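Local coordinates for protein digeranylgeranylglycerophospholipid reductase (Sulfolobus acidocaldarius, PDB 4OPC) that reduces the double bonds of geranylgeranyl chains in unsaturated archaeal lipids, using bound FAD, to make the saturated archaeols of archaeal membranes, at residues K38-I43 and R105-A110; T272-Y277 and N443-F448; E422-Y427 and G435-E440. All coordinates share one frame; numbering follows the deposited sequence.

Contact 1: residues K38-I43 and R105-A110. With FDA (dihydroflavine-adenine dinucleotide), chain B.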
loop_
_atom_site.group_PDB
_atom_site.type_symbol
_atom_site.label_atom_id
_atom_site.label_comp_id
_atom_site.label_asym_id
_atom_site.label_seq_id
_atom_site.Cartn_x
_atom_site.Cartn_y
_atom_site.Cartn_z
ATOM N N LYS A 38 12.010 -13.611 -8.259
ATOM C CA LYS A 38 11.071 -14.618 -8.756
ATOM C C LYS A 38 11.332 -14.962 -10.214
ATOM O O LYS A 38 11.820 -14.130 -10.970
ATOM C CB LYS A 38 9.641 -14.101 -8.631
ATOM C CG LYS A 38 9.150 -13.995 -7.198
ATOM C CD LYS A 38 7.779 -13.334 -7.124
ATOM C CE LYS A 38 7.313 -13.245 -5.677
ATOM N NZ LYS A 38 5.928 -12.717 -5.587
ATOM N N PRO A 39 10.972 -16.182 -10.626
ATOM C CA PRO A 39 10.980 -16.463 -12.063
ATOM C C PRO A 39 9.873 -15.663 -12.734
ATOM O O PRO A 39 8.851 -15.362 -12.097
ATOM C CB PRO A 39 10.638 -17.952 -12.123
ATOM C CG PRO A 39 9.853 -18.209 -10.901
ATOM C CD PRO A 39 10.438 -17.306 -9.843
ATOM N N TRP A 40 10.083 -15.329 -14.000
ATOM C CA TRP A 40 9.151 -14.531 -14.783
ATOM C C TRP A 40 7.678 -14.861 -14.551
ATOM O O TRP A 40 6.884 -13.965 -14.270
ATOM C CB TRP A 40 9.466 -14.689 -16.269
ATOM C CG TRP A 40 10.179 -13.521 -16.874
ATOM C CD1 TRP A 40 11.493 -13.462 -17.268
ATOM C CD2 TRP A 40 9.612 -12.242 -17.180
ATOM N NE1 TRP A 40 11.771 -12.224 -17.802
ATOM C CE2 TRP A 40 10.632 -11.455 -17.749
ATOM C CE3 TRP A 40 8.334 -11.692 -17.038
ATOM C CZ2 TRP A 40 10.411 -10.144 -18.177
ATOM C CZ3 TRP A 40 8.121 -10.392 -17.453
ATOM C CH2 TRP A 40 9.149 -9.634 -18.017
ATOM N N ASN A 41 7.299 -16.131 -14.663
ATOM C CA ASN A 41 5.875 -16.459 -14.601
ATOM C C ASN A 41 5.251 -16.335 -13.217
ATOM O O ASN A 41 4.041 -16.483 -13.065
ATOM C CB ASN A 41 5.574 -17.822 -15.224
ATOM C CG ASN A 41 6.334 -18.942 -14.579
ATOM O OD1 ASN A 41 6.842 -18.809 -13.468
ATOM N ND2 ASN A 41 6.430 -20.073 -15.283
ATOM N N ARG A 42 6.065 -16.038 -12.209
ATOM C CA ARG A 42 5.541 -15.803 -10.869
ATOM C C ARG A 42 5.616 -14.346 -10.455
ATOM O O ARG A 42 5.080 -13.970 -9.417
ATOM C CB ARG A 42 6.272 -16.662 -9.844
ATOM C CG ARG A 42 6.048 -18.144 -10.030
ATOM C CD ARG A 42 6.588 -18.928 -8.855
ATOM N NE ARG A 42 5.774 -18.684 -7.672
ATOM C CZ ARG A 42 4.885 -19.543 -7.192
ATOM N NH1 ARG A 42 4.709 -20.720 -7.781
ATOM N NH2 ARG A 42 4.179 -19.226 -6.117
ATOM N N ILE A 43 6.271 -13.507 -11.246
ATOM C CA ILE A 43 6.374 -12.102 -10.871
ATOM C C ILE A 43 4.983 -11.491 -10.767
ATOM O O ILE A 43 4.141 -11.664 -11.655
ATOM C CB ILE A 43 7.263 -11.288 -11.831
ATOM C CG1 ILE A 43 8.698 -11.814 -11.777
ATOM C CG2 ILE A 43 7.248 -9.805 -11.435
ATOM C CD1 ILE A 43 9.618 -11.247 -12.856
ATOM N N ARG A 105 2.657 -8.253 -17.995
ATOM C CA ARG A 105 2.477 -7.530 -19.251
ATOM C C ARG A 105 3.125 -6.148 -19.184
ATOM O O ARG A 105 3.773 -5.716 -20.141
ATOM C CB ARG A 105 0.995 -7.416 -19.626
ATOM C CG ARG A 105 0.728 -6.573 -20.878
ATOM C CD ARG A 105 -0.648 -5.919 -20.746
ATOM N NE ARG A 105 -0.772 -4.691 -21.512
ATOM C CZ ARG A 105 -1.790 -3.851 -21.387
ATOM N NH1 ARG A 105 -2.765 -4.116 -20.520
ATOM N NH2 ARG A 105 -1.833 -2.749 -22.123
ATOM N N VAL A 106 2.959 -5.457 -18.063
ATOM C CA VAL A 106 3.633 -4.177 -17.857
ATOM C C VAL A 106 5.140 -4.350 -18.010
ATOM O O VAL A 106 5.786 -3.587 -18.719
ATOM C CB VAL A 106 3.301 -3.570 -16.482
ATOM C CG1 VAL A 106 4.136 -2.326 -16.215
ATOM C CG2 VAL A 106 1.812 -3.238 -16.405
ATOM N N LEU A 107 5.690 -5.385 -17.384
ATOM C CA LEU A 107 7.125 -5.642 -17.486
ATOM C C LEU A 107 7.558 -5.975 -18.906
ATOM O O LEU A 107 8.581 -5.478 -19.368
ATOM C CB LEU A 107 7.534 -6.763 -16.543
ATOM C CG LEU A 107 7.510 -6.395 -15.067
ATOM C CD1 LEU A 107 7.680 -7.664 -14.251
ATOM C CD2 LEU A 107 8.611 -5.404 -14.767
ATOM N N LYS A 108 6.789 -6.806 -19.605
ATOM C CA LYS A 108 7.144 -7.169 -20.973
ATOM C C LYS A 108 7.100 -5.951 -21.890
ATOM O O LYS A 108 7.932 -5.811 -22.787
ATOM C CB LYS A 108 6.245 -8.293 -21.483
ATOM C CG LYS A 108 6.560 -9.638 -20.826
ATOM C CD LYS A 108 5.630 -10.747 -21.289
ATOM C CE LYS A 108 5.815 -11.997 -20.437
ATOM N NZ LYS A 108 4.735 -13.002 -20.665
ATOM N N GLU A 109 6.147 -5.052 -21.654
ATOM C CA GLU A 109 6.086 -3.836 -22.458
ATOM C C GLU A 109 7.244 -2.897 -22.137
ATOM O O GLU A 109 7.840 -2.326 -23.042
ATOM C CB GLU A 109 4.732 -3.138 -22.314
ATOM C CG GLU A 109 3.633 -3.940 -22.976
ATOM C CD GLU A 109 2.313 -3.206 -23.073
ATOM O OE1 GLU A 109 2.279 -1.981 -22.814
ATOM O OE2 GLU A 109 1.309 -3.865 -23.421
ATOM N N ALA A 110 7.577 -2.763 -20.853
ATOM C CA ALA A 110 8.754 -1.985 -20.470
ATOM C C ALA A 110 10.006 -2.549 -21.160
ATOM O O ALA A 110 10.857 -1.807 -21.643
ATOM C CB ALA A 110 8.922 -1.980 -18.956
HETATM P PA FDA B . 5.579 -6.614 -4.018
HETATM O O1A FDA B . 5.797 -7.353 -2.756
HETATM O O2A FDA B . 4.331 -6.952 -4.825
HETATM O O5B FDA B . 6.830 -6.829 -4.964
HETATM C C5B FDA B . 8.166 -6.828 -4.425
HETATM C C4B FDA B . 9.034 -7.606 -5.378
HETATM O O4B FDA B . 10.416 -7.470 -4.986
HETATM C C3B FDA B . 8.743 -9.109 -5.442
HETATM O O3B FDA B . 8.385 -9.505 -6.765
HETATM C C2B FDA B . 10.032 -9.759 -4.904
HETATM O O2B FDA B . 10.328 -10.993 -5.538
HETATM C C1B FDA B . 11.073 -8.698 -5.229
HETATM N N9A FDA B . 12.278 -8.678 -4.410
HETATM C C8A FDA B . 12.355 -8.508 -3.049
HETATM N N7A FDA B . 13.583 -8.447 -2.588
HETATM C C5A FDA B . 14.367 -8.575 -3.725
HETATM C C6A FDA B . 15.761 -8.537 -3.923
HETATM N N6A FDA B . 16.643 -8.303 -2.950
HETATM N N1A FDA B . 16.214 -8.641 -5.188
HETATM C C2A FDA B . 15.332 -8.834 -6.175
HETATM N N3A FDA B . 13.999 -8.847 -6.116
HETATM C C4A FDA B . 13.577 -8.682 -4.856
HETATM N N1 FDA B . -3.664 -3.647 -2.415
HETATM C C2 FDA B . -4.615 -3.227 -3.310
HETATM O O2 FDA B . -4.450 -2.221 -3.993
HETATM N N3 FDA B . -5.742 -3.997 -3.431
HETATM C C4 FDA B . -6.087 -5.096 -2.672
HETATM O O4 FDA B . -7.068 -5.768 -2.983
HETATM C C4X FDA B . -5.103 -5.448 -1.723
HETATM N N5 FDA B . -5.311 -6.542 -0.934
HETATM C C5X FDA B . -4.260 -7.112 -0.246
HETATM C C6 FDA B . -4.391 -8.368 0.328
HETATM C C7 FDA B . -3.324 -9.001 0.946
HETATM C C7M FDA B . -3.487 -10.416 1.437
HETATM C C8 FDA B . -2.090 -8.339 1.037
HETATM C C8M FDA B . -0.890 -9.031 1.641
HETATM C C9 FDA B . -1.957 -7.066 0.478
HETATM C C9A FDA B . -3.018 -6.455 -0.180
HETATM N N10 FDA B . -2.908 -5.187 -0.793
HETATM C C10 FDA B . -3.900 -4.759 -1.649
HETATM C "C1'" FDA B . -1.623 -4.443 -0.806
HETATM C "C2'" FDA B . -0.874 -4.674 -2.132
HETATM O "O2'" FDA B . -0.883 -6.061 -2.481
HETATM C "C3'" FDA B . 0.580 -4.212 -2.011
HETATM O "O3'" FDA B . 0.588 -2.918 -1.423
HETATM C "C4'" FDA B . 1.344 -4.095 -3.338
HETATM O "O4'" FDA B . 1.185 -5.264 -4.141
HETATM C "C5'" FDA B . 2.811 -3.821 -3.103
HETATM O "O5'" FDA B . 3.519 -3.821 -4.359
HETATM P P FDA B . 5.106 -3.725 -4.369
HETATM O O1P FDA B . 5.516 -3.729 -5.783
HETATM O O2P FDA B . 5.603 -2.592 -3.483
HETATM O O3P FDA B . 5.602 -5.052 -3.625
#

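Contact 2: residues T272-Y277 and N443-F448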
loop_
_atom_site.group_PDB
_atom_site.type_symbol
_atom_site.label_atom_id
_atom_site.label_comp_id
_atom_site.label_asym_id
_atom_site.label_seq_id
_atom_site.Cartn_x
_atom_site.Cartn_y
_atom_site.Cartn_z
ATOM N N THR A 272 0.646 -0.380 7.180
ATOM C CA THR A 272 -0.566 0.427 7.314
ATOM C C THR A 272 -0.260 1.746 8.003
ATOM O O THR A 272 -0.842 2.066 9.027
ATOM C CB THR A 272 -1.642 -0.305 8.141
ATOM O OG1 THR A 272 -1.140 -0.557 9.462
ATOM C CG2 THR A 272 -2.050 -1.635 7.499
ATOM N N ARG A 273 0.637 2.533 7.438
ATOM C CA ARG A 273 1.074 3.775 8.075
ATOM C C ARG A 273 1.444 4.830 7.039
ATOM O O ARG A 273 1.431 4.563 5.826
ATOM C CB ARG A 273 2.282 3.517 8.982
ATOM C CG ARG A 273 3.415 2.761 8.308
ATOM C CD ARG A 273 4.745 3.050 9.026
ATOM N NE ARG A 273 5.312 4.327 8.589
ATOM C CZ ARG A 273 6.484 4.803 8.994
ATOM N NH1 ARG A 273 6.962 5.938 8.482
ATOM N NH2 ARG A 273 7.193 4.144 9.905
ATOM N N ARG A 274 1.765 6.029 7.526
ATOM C CA ARG A 274 2.356 7.086 6.712
ATOM C C ARG A 274 3.587 6.545 5.967
ATOM O O ARG A 274 4.192 5.556 6.388
ATOM C CB ARG A 274 2.751 8.247 7.624
ATOM C CG ARG A 274 3.823 7.865 8.623
ATOM C CD ARG A 274 3.675 8.620 9.951
ATOM N NE ARG A 274 4.714 8.187 10.883
ATOM C CZ ARG A 274 4.662 7.076 11.612
ATOM N NH1 ARG A 274 3.614 6.265 11.535
ATOM N NH2 ARG A 274 5.668 6.774 12.423
ATOM N N PRO A 275 3.971 7.181 4.852
ATOM C CA PRO A 275 5.127 6.633 4.124
ATOM C C PRO A 275 6.441 6.806 4.885
ATOM O O PRO A 275 6.494 7.463 5.930
ATOM C CB PRO A 275 5.150 7.441 2.821
ATOM C CG PRO A 275 4.348 8.676 3.099
ATOM C CD PRO A 275 3.366 8.343 4.181
ATOM N N LEU A 276 7.508 6.197 4.367
ATOM C CA LEU A 276 8.847 6.475 4.873
ATOM C C LEU A 276 9.031 7.980 4.966
ATOM O O LEU A 276 8.679 8.697 4.031
ATOM C CB LEU A 276 9.886 5.961 3.877
ATOM C CG LEU A 276 10.546 4.589 3.951
ATOM C CD1 LEU A 276 11.764 4.597 3.022
ATOM C CD2 LEU A 276 10.936 4.179 5.356
ATOM N N TYR A 277 9.579 8.461 6.080
ATOM C CA TYR A 277 9.735 9.900 6.277
ATOM C C TYR A 277 10.479 10.564 5.126
ATOM O O TYR A 277 10.104 11.658 4.697
ATOM C CB TYR A 277 10.409 10.201 7.608
ATOM C CG TYR A 277 9.478 10.083 8.788
ATOM C CD1 TYR A 277 8.264 10.757 8.802
ATOM C CD2 TYR A 277 9.799 9.291 9.880
ATOM C CE1 TYR A 277 7.410 10.668 9.891
ATOM C CE2 TYR A 277 8.942 9.194 10.972
ATOM C CZ TYR A 277 7.755 9.878 10.955
ATOM O OH TYR A 277 6.893 9.793 12.033
ATOM N N ASN A 443 5.889 13.657 17.440
ATOM C CA ASN A 443 5.202 14.214 18.603
ATOM C C ASN A 443 3.678 14.195 18.461
ATOM O O ASN A 443 2.964 13.866 19.412
ATOM C CB ASN A 443 5.707 15.625 18.934
ATOM C CG ASN A 443 7.122 15.625 19.473
ATOM O OD1 ASN A 443 7.641 14.585 19.883
ATOM N ND2 ASN A 443 7.753 16.796 19.484
ATOM N N VAL A 444 3.182 14.533 17.276
ATOM C CA VAL A 444 1.746 14.486 17.024
ATOM C C VAL A 444 1.225 13.066 17.236
ATOM O O VAL A 444 0.196 12.853 17.877
ATOM C CB VAL A 444 1.404 14.967 15.595
ATOM C CG1 VAL A 444 -0.047 14.653 15.246
ATOM C CG2 VAL A 444 1.694 16.449 15.448
ATOM N N LEU A 445 1.952 12.087 16.714
ATOM C CA LEU A 445 1.551 10.692 16.854
ATOM C C LEU A 445 1.618 10.205 18.304
ATOM O O LEU A 445 0.698 9.535 18.769
ATOM C CB LEU A 445 2.416 9.807 15.958
ATOM C CG LEU A 445 2.225 10.053 14.467
ATOM C CD1 LEU A 445 3.290 9.325 13.671
ATOM C CD2 LEU A 445 0.852 9.594 14.021
ATOM N N THR A 446 2.696 10.542 19.006
ATOM C CA THR A 446 2.847 10.176 20.415
ATOM C C THR A 446 1.691 10.722 21.250
ATOM O O THR A 446 1.079 9.994 22.043
ATOM C CB THR A 446 4.177 10.699 20.997
ATOM O OG1 THR A 446 5.271 10.093 20.297
ATOM C CG2 THR A 446 4.284 10.363 22.481
ATOM N N GLU A 447 1.389 12.004 21.073
ATOM C CA GLU A 447 0.289 12.627 21.803
ATOM C C GLU A 447 -1.048 12.003 21.426
ATOM O O GLU A 447 -1.910 11.795 22.281
ATOM C CB GLU A 447 0.245 14.132 21.544
ATOM C CG GLU A 447 1.436 14.903 22.061
ATOM C CD GLU A 447 1.338 16.384 21.749
ATOM O OE1 GLU A 447 0.225 16.944 21.866
ATOM O OE2 GLU A 447 2.370 16.985 21.379
ATOM N N PHE A 448 -1.230 11.696 20.146
ATOM C CA PHE A 448 -2.480 11.085 19.728
ATOM C C PHE A 448 -2.664 9.692 20.327
ATOM O O PHE A 448 -3.737 9.366 20.826
ATOM C CB PHE A 448 -2.617 11.036 18.204
ATOM C CG PHE A 448 -3.918 10.441 17.758
ATOM C CD1 PHE A 448 -5.092 11.155 17.912
ATOM C CD2 PHE A 448 -3.980 9.152 17.256
ATOM C CE1 PHE A 448 -6.306 10.614 17.544
ATOM C CE2 PHE A 448 -5.191 8.603 16.887
ATOM C CZ PHE A 448 -6.352 9.330 17.030
#

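Contact 3: residues E422-Y427 and G435-E440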
loop_
_atom_site.group_PDB
_atom_site.type_symbol
_atom_site.label_atom_id
_atom_site.label_comp_id
_atom_site.label_asym_id
_atom_site.label_seq_id
_atom_site.Cartn_x
_atom_site.Cartn_y
_atom_site.Cartn_z
ATOM N N GLU A 422 -1.587 19.085 7.661
ATOM C CA GLU A 422 -0.904 20.368 7.522
ATOM C C GLU A 422 0.618 20.236 7.625
ATOM O O GLU A 422 1.343 20.897 6.886
ATOM C CB GLU A 422 -1.433 21.376 8.543
ATOM C CG GLU A 422 -2.864 21.805 8.277
ATOM C CD GLU A 422 -3.413 22.723 9.354
ATOM O OE1 GLU A 422 -2.709 22.950 10.362
ATOM O OE2 GLU A 422 -4.550 23.216 9.192
ATOM N N LEU A 423 1.099 19.400 8.542
ATOM C CA LEU A 423 2.530 19.148 8.637
ATOM C C LEU A 423 3.045 18.568 7.328
ATOM O O LEU A 423 4.121 18.939 6.859
ATOM C CB LEU A 423 2.863 18.188 9.783
ATOM C CG LEU A 423 3.082 18.810 11.160
ATOM C CD1 LEU A 423 3.251 17.722 12.198
ATOM C CD2 LEU A 423 4.305 19.714 11.135
ATOM N N TYR A 424 2.285 17.641 6.746
ATOM C CA TYR A 424 2.692 17.042 5.479
ATOM C C TYR A 424 2.590 17.997 4.297
ATOM O O TYR A 424 3.411 17.922 3.380
ATOM C CB TYR A 424 1.949 15.723 5.224
ATOM C CG TYR A 424 2.612 14.582 5.935
ATOM C CD1 TYR A 424 2.558 14.476 7.325
ATOM C CD2 TYR A 424 3.346 13.635 5.230
ATOM C CE1 TYR A 424 3.180 13.446 7.981
ATOM C CE2 TYR A 424 3.977 12.593 5.880
ATOM C CZ TYR A 424 3.891 12.500 7.259
ATOM O OH TYR A 424 4.525 11.468 7.908
ATOM N N LEU A 425 1.612 18.897 4.319
ATOM C CA LEU A 425 1.525 19.939 3.295
ATOM C C LEU A 425 2.699 20.916 3.403
ATOM O O LEU A 425 3.008 21.646 2.459
ATOM C CB LEU A 425 0.182 20.670 3.365
ATOM C CG LEU A 425 -1.027 19.766 3.094
ATOM C CD1 LEU A 425 -2.330 20.551 3.120
ATOM C CD2 LEU A 425 -0.870 19.026 1.771
ATOM N N ASN A 426 3.366 20.906 4.552
ATOM C CA ASN A 426 4.592 21.675 4.745
ATOM C C ASN A 426 5.815 20.764 4.840
ATOM O O ASN A 426 6.733 21.011 5.624
ATOM C CB ASN A 426 4.485 22.554 5.990
ATOM C CG ASN A 426 3.451 23.650 5.838
ATOM O OD1 ASN A 426 3.653 24.607 5.091
ATOM N ND2 ASN A 426 2.336 23.517 6.546
ATOM N N TYR A 427 5.815 19.705 4.036
ATOM C CA TYR A 427 6.938 18.786 3.978
ATOM C C TYR A 427 8.236 19.563 3.711
ATOM O O TYR A 427 8.242 20.493 2.908
ATOM C CB TYR A 427 6.697 17.734 2.886
ATOM C CG TYR A 427 7.737 16.643 2.924
ATOM C CD1 TYR A 427 7.563 15.517 3.727
ATOM C CD2 TYR A 427 8.919 16.762 2.198
ATOM C CE1 TYR A 427 8.537 14.532 3.795
ATOM C CE2 TYR A 427 9.894 15.792 2.264
ATOM C CZ TYR A 427 9.700 14.678 3.054
ATOM O OH TYR A 427 10.676 13.717 3.107
ATOM N N GLY A 435 14.936 16.253 9.912
ATOM C CA GLY A 435 14.959 15.852 11.307
ATOM C C GLY A 435 13.968 16.597 12.182
ATOM O O GLY A 435 13.192 15.988 12.927
ATOM N N SER A 436 13.986 17.921 12.102
ATOM C CA SER A 436 13.085 18.712 12.934
ATOM C C SER A 436 11.626 18.460 12.561
ATOM O O SER A 436 10.761 18.397 13.431
ATOM C CB SER A 436 13.429 20.205 12.867
ATOM O OG SER A 436 13.356 20.693 11.540
ATOM N N TRP A 437 11.359 18.290 11.271
ATOM C CA TRP A 437 10.008 17.998 10.806
ATOM C C TRP A 437 9.548 16.622 11.291
ATOM O O TRP A 437 8.429 16.480 11.807
ATOM C CB TRP A 437 9.958 18.094 9.283
ATOM C CG TRP A 437 8.658 17.666 8.675
ATOM C CD1 TRP A 437 7.544 18.439 8.483
ATOM C CD2 TRP A 437 8.338 16.369 8.174
ATOM N NE1 TRP A 437 6.556 17.695 7.881
ATOM C CE2 TRP A 437 7.015 16.420 7.685
ATOM C CE3 TRP A 437 9.049 15.172 8.068
ATOM C CZ2 TRP A 437 6.382 15.314 7.117
ATOM C CZ3 TRP A 437 8.421 14.075 7.507
ATOM C CH2 TRP A 437 7.101 14.154 7.040
ATOM N N ARG A 438 10.412 15.618 11.139
ATOM C CA ARG A 438 10.113 14.270 11.607
ATOM C C ARG A 438 9.769 14.256 13.101
ATOM O O ARG A 438 8.843 13.554 13.521
ATOM C CB ARG A 438 11.295 13.337 11.313
ATOM C CG ARG A 438 11.119 11.899 11.788
ATOM C CD ARG A 438 12.336 11.051 11.404
ATOM N NE ARG A 438 13.555 11.586 12.002
ATOM C CZ ARG A 438 14.699 11.792 11.354
ATOM N NH1 ARG A 438 14.819 11.496 10.064
ATOM N NH2 ARG A 438 15.739 12.292 12.006
ATOM N N ARG A 439 10.502 15.027 13.900
ATOM C CA ARG A 439 10.237 15.069 15.330
ATOM C C ARG A 439 8.867 15.689 15.615
ATOM O O ARG A 439 8.159 15.249 16.517
ATOM C CB ARG A 439 11.366 15.788 16.080
ATOM C CG ARG A 439 12.686 15.018 16.041
ATOM C CD ARG A 439 13.761 15.644 16.921
ATOM N NE ARG A 439 14.302 16.879 16.360
ATOM C CZ ARG A 439 15.329 16.933 15.517
ATOM N NH1 ARG A 439 15.926 15.817 15.121
ATOM N NH2 ARG A 439 15.756 18.104 15.061
ATOM N N GLU A 440 8.482 16.686 14.826
ATOM C CA GLU A 440 7.142 17.254 14.951
ATOM C C GLU A 440 6.063 16.212 14.665
ATOM O O GLU A 440 5.063 16.129 15.385
ATOM C CB GLU A 440 6.949 18.433 13.997
ATOM C CG GLU A 440 7.694 19.692 14.357
ATOM C CD GLU A 440 7.295 20.846 13.458
ATOM O OE1 GLU A 440 7.968 21.060 12.428
ATOM O OE2 GLU A 440 6.295 21.523 13.775
#

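Contact 1: residues K38-I43 and R105-A110
At the adenosine end of the FAD-binding Rossmann fold, Trp40 and Ile43, in the loop that follows strand 32-35, pack on Leu107 and Lys108 of helix 99-112. The contact is apolar. The far end of the indole does the touching, with Trp40 CH2 3.6 Å from Leu107 CB and Trp40 CZ3 3.8 Å from Lys108 CG, so the six-membered ring lies against two successive helix residues. Deeper in, Ile43 CG2 meets Leu107 CD1 at 3.6 Å, the two side chains crossing at about a right angle. The Ile43 branch CD1 also lies over the rim of one face of the indole, 4.3 Å above its plane. Lys38 runs fully extended past the ribose of the reduced cofactor, its CG 3.6 Å from FDA O2B, and its ammonium ends in a salt bridge with Asp45. An alanine in place of Lys38 would probably cost Asp45 one of its basic partners, leaving it Arg42, and uncover the ribose hydroxyls along one flank. Asp36, which binds the cofactor, also accepts a hydrogen bond from the backbone N of Lys38. A loop at the end of the second parallel strand, bordering the adenosine ribose, is typical of dinucleotide-binding Rossmann folds.

Contact 2: residues T272-Y277 and N443-F448
Leu445 of helix 434-452 presses one methyl group onto the guanidinium of Arg274, which lies in the loop between strands 261-271 and 280-281. The van der Waals part is narrow: Leu445 CD1 sits over the centre of the guanidinium face, 3.3 Å from Arg274 NE and equally close to CZ. The same methyl comes within 4.0 Å of Tyr277 OH. On the opposite face of the Arg274 group lies the guanidinium of Arg273, with its CZ 3.9 Å above the plane, so the flat cation is sandwiched between a methyl and a second arginine.

Hydrogen bonds fix the rotation of both cations. Arg274 takes Tyr277 OH side-on, through NE at 2.9 Å and NH2 at 3.3 Å, with the oxygen close to the guanidinium plane. A chi1 of 64° sets Arg274 CG between its own N and carbonyl carbon, and a bend at chi2 directs the chain to the tyrosine. Arg273 turns back on the loop, giving NE to Arg274 O at 2.8 Å and NH1 to Pro275 O at 3.0 Å.

Carboxylates outside the segments take up further polar groups: Asp349 forms a salt bridge with Arg274 NH1 and Glu176 one with Arg273 NH1, while Tyr277 OH is also hydrogen-bonded to Asp442. Asp349 and Glu176 probably offset the charge of the two stacked arginines, and the edge of the Arg274 cation carries its polar bonds while the leucine methyl covers a face.

Contact 3: residues E422-Y427 and G435-E440
Trp437 of helix 434-452 enters the end of helix 410-425 and the turn beyond it, where its indole is held on several sides by residues 423-427. This is the tight part of the contact. Trp437 NE1 donates a nearly straight hydrogen bond (167°) to Leu423 O, 2.9 Å away; the oxygen lies close to the indole plane, but the N-H reaches it from above the plane of the carbonyl. With CG anti to the backbone N (chi1 174°), the ring of Trp437 is carried across to the other helix.

Two tyrosines complete an aromatic cluster around the six-membered ring. Trp437 turns its edge to Tyr424, with CZ2 over the centre of the phenol face, in a T-shaped pair whose planes meet at 69°. The roles reverse with Tyr427, whose own edge points at a face of the indole: Tyr427 CE1 is 3.6 Å from Trp437 CH2, and the ring centroids are 4.7 Å apart. The indole is thus donor edge to one phenol and acceptor face to the other. Tyr427 OH bonds to the backbone O of Tyr277, and the tyrosines also pack on helix 332-357, Tyr424 on Ala343 and Ala346, Tyr427 on Val338.

Toward solvent the packing thins. Leu423 CD2 lies 3.8 Å from Glu440 OE2, an apolar branch beside an exposed carboxylate. Asn426 instead folds back on its own helix, giving ND2 to Glu422 O at 2.8 Å by a bent bond.

Two successive helices packed together across a short connection form a helical hairpin, here made by the last two helices of the chain, with the aromatic cluster at its turn.

From the N terminus, contact 1 closes first, joining the loop after strand 32-35 to helix 99-112 across 61 intervening residues and tying together parts of the FAD-binding region. Contact 2 opens much later, at the loop after strand 261-271, and its long excursion of 165 residues, mostly helical, ends on helix 434-452. Contact 3 falls within that excursion, its short turn linking helices 410-425 and 434-452. Contacts 2 and 3 touch: the ring of Tyr277 packs on Trp437 and Arg438. Contact 1 lies on the opposite side of the chain's centre from both, its centre about 35 Å from that of contact 2.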